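Local coordinates for hypothetical protein (Bacteroides eggerthii, PDB 4JGL) that is of unknown function but adopts a streptavidin-like beta fold extended by two extra alpha helices and binds calcium in the crystal, at residues 111-116 and 126-131; 27-32 and 135-140. All blocks are in the same frame, centred on the assembly; numbering follows the deposited sequence. Where two conformers were deposited one is given.

Interaction 1 (111-116 and 126-131)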
loop_
_atom_site.group_PDB
_atom_site.type_symbol
_atom_site.label_atom_id
_atom_site.label_comp_id
_atom_site.label_asym_id
_atom_site.label_seq_id
_atom_site.Cartn_x
_atom_site.Cartn_y
_atom_site.Cartn_z
ATOM N N SER A 111 12.323 0.174 -1.125
ATOM C CA SER A 111 11.945 0.481 0.236
ATOM C C SER A 111 11.341 1.876 0.263
ATOM O O SER A 111 11.508 2.665 -0.677
ATOM C CB SER A 111 13.136 0.370 1.186
ATOM O OG SER A 111 13.647 -0.951 1.212
ATOM N N PHE A 112 10.598 2.166 1.316
ATOM C CA PHE A 112 10.056 3.508 1.493
ATOM C C PHE A 112 10.316 3.999 2.906
ATOM O O PHE A 112 10.186 3.231 3.865
ATOM C CB PHE A 112 8.523 3.527 1.286
ATOM C CG PHE A 112 8.086 3.367 -0.147
ATOM C CD1 PHE A 112 8.219 4.435 -1.016
ATOM C CD2 PHE A 112 7.519 2.195 -0.613
ATOM C CE1 PHE A 112 7.807 4.325 -2.331
ATOM C CE2 PHE A 112 7.135 2.075 -1.925
ATOM C CZ PHE A 112 7.275 3.131 -2.781
ATOM N N THR A 113 10.629 5.278 3.014
ATOM C CA THR A 113 10.511 6.014 4.278
ATOM C C THR A 113 9.480 7.102 4.038
ATOM O O THR A 113 9.692 7.980 3.183
ATOM C CB THR A 113 11.836 6.630 4.722
ATOM O OG1 THR A 113 12.777 5.573 4.981
ATOM C CG2 THR A 113 11.704 7.447 6.029
ATOM N N PHE A 114 8.373 7.041 4.764
ATOM C CA PHE A 114 7.317 8.032 4.670
ATOM C C PHE A 114 7.454 9.020 5.823
ATOM O O PHE A 114 7.508 8.604 6.994
ATOM C CB PHE A 114 5.954 7.359 4.693
ATOM C CG PHE A 114 5.657 6.568 3.450
ATOM C CD1 PHE A 114 5.454 7.214 2.229
ATOM C CD2 PHE A 114 5.598 5.202 3.478
ATOM C CE1 PHE A 114 5.193 6.482 1.072
ATOM C CE2 PHE A 114 5.337 4.470 2.328
ATOM C CZ PHE A 114 5.156 5.121 1.129
ATOM N N ILE A 115 7.511 10.313 5.485
ATOM C CA ILE A 115 7.656 11.380 6.462
ATOM C C ILE A 115 6.401 12.258 6.454
ATOM O O ILE A 115 5.719 12.374 5.434
ATOM C CB ILE A 115 8.908 12.239 6.215
ATOM C CG1 ILE A 115 8.817 13.026 4.918
ATOM C CG2 ILE A 115 10.167 11.370 6.242
ATOM C CD1 ILE A 115 9.992 14.007 4.736
ATOM N N PRO A 116 6.057 12.874 7.594
ATOM C CA PRO A 116 4.858 13.697 7.599
ATOM C C PRO A 116 4.941 14.897 6.662
ATOM O O PRO A 116 6.027 15.313 6.241
ATOM C CB PRO A 116 4.755 14.174 9.050
ATOM C CG PRO A 116 5.492 13.131 9.823
ATOM C CD PRO A 116 6.624 12.701 8.940
ATOM N N VAL A 126 4.690 11.802 2.788
ATOM C CA VAL A 126 5.320 11.743 1.479
ATOM C C VAL A 126 6.587 10.893 1.602
ATOM O O VAL A 126 7.239 10.879 2.653
ATOM C CB VAL A 126 5.640 13.169 0.950
ATOM C CG1 VAL A 126 6.649 13.900 1.849
ATOM C CG2 VAL A 126 6.100 13.127 -0.524
ATOM N N ALA A 127 6.932 10.190 0.536
ATOM C CA ALA A 127 8.150 9.408 0.477
ATOM C C ALA A 127 9.360 10.324 0.504
ATOM O O ALA A 127 9.309 11.425 -0.020
ATOM C CB ALA A 127 8.169 8.540 -0.764
ATOM N N THR A 128 10.460 9.815 1.049
ATOM C CA THR A 128 11.722 10.565 1.049
ATOM C C THR A 128 12.490 10.448 -0.267
ATOM O O THR A 128 13.317 11.323 -0.554
ATOM C CB THR A 128 12.643 10.112 2.178
ATOM O OG1 THR A 128 12.930 8.744 1.997
ATOM C CG2 THR A 128 12.009 10.337 3.536
ATOM N N GLU A 129 12.215 9.402 -1.052
ATOM C CA GLU A 129 12.948 9.134 -2.287
ATOM C C GLU A 129 11.994 8.876 -3.435
ATOM O O GLU A 129 10.897 8.378 -3.235
ATOM C CB GLU A 129 13.871 7.931 -2.116
ATOM C CG GLU A 129 14.970 8.174 -1.106
ATOM C CD GLU A 129 16.049 7.105 -1.131
ATOM O OE1 GLU A 129 16.276 6.495 -2.198
ATOM O OE2 GLU A 129 16.675 6.888 -0.076
ATOM N N LYS A 130 12.435 9.216 -4.644
ATOM C CA LYS A 130 11.664 8.991 -5.841
ATOM C C LYS A 130 11.663 7.525 -6.235
ATOM O O LYS A 130 12.653 6.790 -6.018
ATOM C CB LYS A 130 12.264 9.784 -7.012
ATOM C CG LYS A 130 12.155 11.294 -6.854
ATOM C CD LYS A 130 12.846 12.021 -7.987
ATOM C CE LYS A 130 12.919 13.514 -7.723
ATOM N NZ LYS A 130 13.656 14.197 -8.846
ATOM N N VAL A 131 10.567 7.139 -6.877
ATOM C CA VAL A 131 10.428 5.875 -7.576
ATOM C C VAL A 131 9.968 6.256 -8.975
ATOM O O VAL A 131 8.994 6.963 -9.145
ATOM C CB VAL A 131 9.377 4.975 -6.910
ATOM C CG1 VAL A 131 9.055 3.743 -7.793
ATOM C CG2 VAL A 131 9.858 4.576 -5.529
HETATM O O HOH W 1 11.441 6.736 0.534
#
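Thr-128 lays its methyl group CG2 across the side chain of Ile-115 at about a right angle. CG2 of Thr-128 and CG2 of Ile-115 are only 3.4 Å apart, tighter than usual carbon packing. The same methyl also lies near CG2 of Thr-113. Its position follows from chi1 of Thr-128 (60°), which sets CG2 anti to the carbonyl carbon and OG1 between the backbone N and that carbon. OG1 thereby meets water 1 at 2.9 Å. That water accepts a hydrogen bond from Thr-113 N at 3.0 Å, so it bridges the two segments beside the direct backbone bond. Thr-128 N also bonds to Thr-113 O at 2.9 Å, but with a bent N-H...O angle of 139°. Further along, Ile-115 and Val-126 form an antiparallel hydrogen-bonded pair. Ile-115 N to Val-126 O is nearly straight at 175°. The two side chains run side by side and point the same way, CG1 to CG1. Phe-114 and Ala-127 make the adjoining non-hydrogen-bonded pair and turn to the other face of the sheet. There CB of Ala-127 rests 4.1 Å from both CE1 of Phe-114 and CD1 of Phe-112. Past Ala-127 the chain runs on to Val-131, whose CG2 touches CE1 of Phe-112 at 3.8 Å. The two rings and the small alanine thus build an apolar layer on this face. The contact is a beta hairpin, strands 112-116 and 125-127, joined by a calcium-binding loop that includes Thr-117, Cys-120 and Ser-123. Strand 78-92 flanks the hairpin beside 112-116, and strand 135-140 flanks it beside 125-127.

Interaction 2 (27-32 and 135-140)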
loop_
_atom_site.group_PDB
_atom_site.type_symbol
_atom_site.label_atom_id
_atom_site.label_comp_id
_atom_site.label_asym_id
_atom_site.label_seq_id
_atom_site.Cartn_x
_atom_site.Cartn_y
_atom_site.Cartn_z
ATOM N N PRO A 27 -1.087 8.820 -4.757
ATOM C CA PRO A 27 -0.671 9.432 -6.020
ATOM C C PRO A 27 0.856 9.580 -6.020
ATOM O O PRO A 27 1.483 9.673 -4.960
ATOM C CB PRO A 27 -1.357 10.797 -5.976
ATOM C CG PRO A 27 -1.443 11.112 -4.533
ATOM C CD PRO A 27 -1.700 9.780 -3.841
ATOM N N ALA A 28 1.432 9.622 -7.214
ATOM C CA ALA A 28 2.846 9.844 -7.424
ATOM C C ALA A 28 3.019 11.155 -8.176
ATOM O O ALA A 28 2.439 11.340 -9.224
ATOM C CB ALA A 28 3.496 8.691 -8.199
ATOM N N ILE A 29 3.841 12.047 -7.626
ATOM C CA ILE A 29 3.993 13.430 -8.126
ATOM C C ILE A 29 5.474 13.781 -8.186
ATOM O O ILE A 29 6.246 13.364 -7.328
ATOM C CB ILE A 29 3.259 14.393 -7.177
ATOM C CG1 ILE A 29 1.800 13.984 -7.072
ATOM C CG2 ILE A 29 3.382 15.854 -7.615
ATOM C CD1 ILE A 29 1.004 14.715 -6.015
ATOM N N SER A 30 5.890 14.544 -9.208
ATOM C CA SER A 30 7.309 14.853 -9.362
ATOM C C SER A 30 7.871 15.669 -8.195
ATOM O O SER A 30 9.039 15.526 -7.852
ATOM C CB SER A 30 7.580 15.577 -10.685
ATOM O OG SER A 30 7.287 14.712 -11.749
ATOM N N ALA A 31 7.052 16.544 -7.616
ATOM C CA ALA A 31 7.464 17.372 -6.484
ATOM C C ALA A 31 7.137 16.674 -5.168
ATOM O O ALA A 31 6.106 16.031 -5.050
ATOM C CB ALA A 31 6.754 18.706 -6.524
ATOM N N ASN A 32 7.974 16.881 -4.159
ATOM C CA ASN A 32 7.760 16.326 -2.821
ATOM C C ASN A 32 7.082 17.285 -1.856
ATOM O O ASN A 32 6.914 16.948 -0.693
ATOM C CB ASN A 32 9.048 15.791 -2.203
ATOM C CG ASN A 32 10.041 16.853 -1.874
ATOM O OD1 ASN A 32 9.776 18.043 -2.042
ATOM N ND2 ASN A 32 11.200 16.436 -1.344
ATOM N N TYR A 135 7.549 11.094 -6.341
ATOM C CA TYR A 135 7.294 10.842 -4.935
ATOM C C TYR A 135 5.893 10.312 -4.712
ATOM O O TYR A 135 4.934 10.943 -5.133
ATOM C CB TYR A 135 7.452 12.125 -4.123
ATOM C CG TYR A 135 8.849 12.696 -4.157
ATOM C CD1 TYR A 135 9.812 12.250 -3.283
ATOM C CD2 TYR A 135 9.212 13.665 -5.088
ATOM C CE1 TYR A 135 11.092 12.761 -3.302
ATOM C CE2 TYR A 135 10.492 14.175 -5.110
ATOM C CZ TYR A 135 11.424 13.737 -4.217
ATOM O OH TYR A 135 12.707 14.266 -4.254
ATOM N N TYR A 136 5.788 9.157 -4.053
ATOM C CA TYR A 136 4.501 8.690 -3.589
ATOM C C TYR A 136 4.097 9.450 -2.334
ATOM O O TYR A 136 4.904 9.677 -1.438
ATOM C CB TYR A 136 4.548 7.197 -3.274
ATOM C CG TYR A 136 4.420 6.323 -4.488
ATOM C CD1 TYR A 136 3.193 6.137 -5.107
ATOM C CD2 TYR A 136 5.516 5.667 -5.019
ATOM C CE1 TYR A 136 3.054 5.342 -6.248
ATOM C CE2 TYR A 136 5.387 4.858 -6.141
ATOM C CZ TYR A 136 4.157 4.703 -6.753
ATOM O OH TYR A 136 4.064 3.920 -7.893
ATOM N N TYR A 137 2.829 9.812 -2.268
ATOM C CA TYR A 137 2.221 10.366 -1.081
ATOM C C TYR A 137 1.295 9.349 -0.448
ATOM O O TYR A 137 0.826 8.418 -1.111
ATOM C CB TYR A 137 1.416 11.612 -1.440
ATOM C CG TYR A 137 2.272 12.801 -1.838
ATOM C CD1 TYR A 137 2.968 12.830 -3.045
ATOM C CD2 TYR A 137 2.381 13.907 -1.014
ATOM C CE1 TYR A 137 3.716 13.936 -3.417
ATOM C CE2 TYR A 137 3.126 15.009 -1.388
ATOM C CZ TYR A 137 3.776 15.018 -2.595
ATOM O OH TYR A 137 4.526 16.139 -2.919
ATOM N N LEU A 138 1.023 9.545 0.842
ATOM C CA LEU A 138 -0.052 8.827 1.534
ATOM C C LEU A 138 -1.081 9.882 1.895
ATOM O O LEU A 138 -0.840 10.755 2.721
ATOM C CB LEU A 138 0.447 8.133 2.805
ATOM C CG LEU A 138 1.511 7.063 2.657
ATOM C CD1 LEU A 138 1.880 6.463 3.997
ATOM C CD2 LEU A 138 1.078 5.981 1.729
ATOM N N CYS A 139 -2.269 9.784 1.299
ATOM C CA CYS A 139 -3.405 10.652 1.575
ATOM C C CYS A 139 -4.474 9.832 2.257
ATOM O O CYS A 139 -4.991 8.876 1.669
ATOM C CB CYS A 139 -3.936 11.261 0.277
ATOM S SG CYS A 139 -2.708 12.185 -0.674
ATOM N N GLY A 140 -4.788 10.153 3.505
ATOM C CA GLY A 140 -5.784 9.360 4.224
ATOM C C GLY A 140 -7.094 9.305 3.468
ATOM O O GLY A 140 -7.571 10.323 2.965
#
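Tyr-135, Tyr-137 and Pro-27 carry this contact, an antiparallel strand pairing in the curled sheet of the streptavidin-like fold. It joins the first strand, 22-29, to the last, 135-140. The ring of Tyr-135 is covered on one face by Asn-32. CB of Asn-32 stands 3.4 Å from the ring centroid, only 5° off the normal, in a CH-pi contact. Chi1 of Asn-32 (68°) places CG between the backbone N and the carbonyl carbon. The side chain lies alongside the ring and points the same way, with the amide and ring planes 42° apart. Ser-30 O comes to the ring edge, 3.3 Å from CD2 of Tyr-135. The chain from Ser-30 to Asn-32 therefore wraps round this ring after the strand has ended. An alanine in place of Tyr-135 would probably leave Asn-32 CB without its aromatic platform and open a gap beneath the turn. The backbones of Ile-29 and Tyr-135 bond both ways, as a hydrogen-bonded pair. Next to them Ala-28 CB sits over the face of Tyr-136, displaced toward its rim. Pro-27 receives Tyr-137 N on its carbonyl O at 3.0 Å. Its ring reaches CB of Tyr-137 through CG and the sulfur of Cys-139 through CD. Ile-29 crosses Tyr-137 at about a right angle, with its CB and CD1 each 3.8 Å from CE1 of the ring. Phe-38 also meets the Tyr-137 ring, edge to face. The phenol of Tyr-137 ties down the turn after strand 22-29: OH also bonds with Phe-34 N, and it donates to Ala-31 O at 2.7 Å, with that oxygen lying in the plane of the phenol ring.

Overall arrangement
Both contacts lie in the single antiparallel sheet, on the same side of the chain's centre, with centres 9 Å apart. Strands 125-127 and 135-140 follow each other in sequence and are neighbours in the sheet. Interaction 1 is a local hairpin, nested along the chain inside the long loop that interaction 2 closes. Interaction 2 brings the two ends of the strand order together, as expected for a closed streptavidin-like barrel. Direct contacts link them: Ala-127 N probably hydrogen-bonds to Tyr-136 O at 2.9 Å, and Val-126 packs on Tyr-137. The disulfide Cys-35 to Cys-120 adds a covalent tie between the loops that follow strands 22-29 and 112-116.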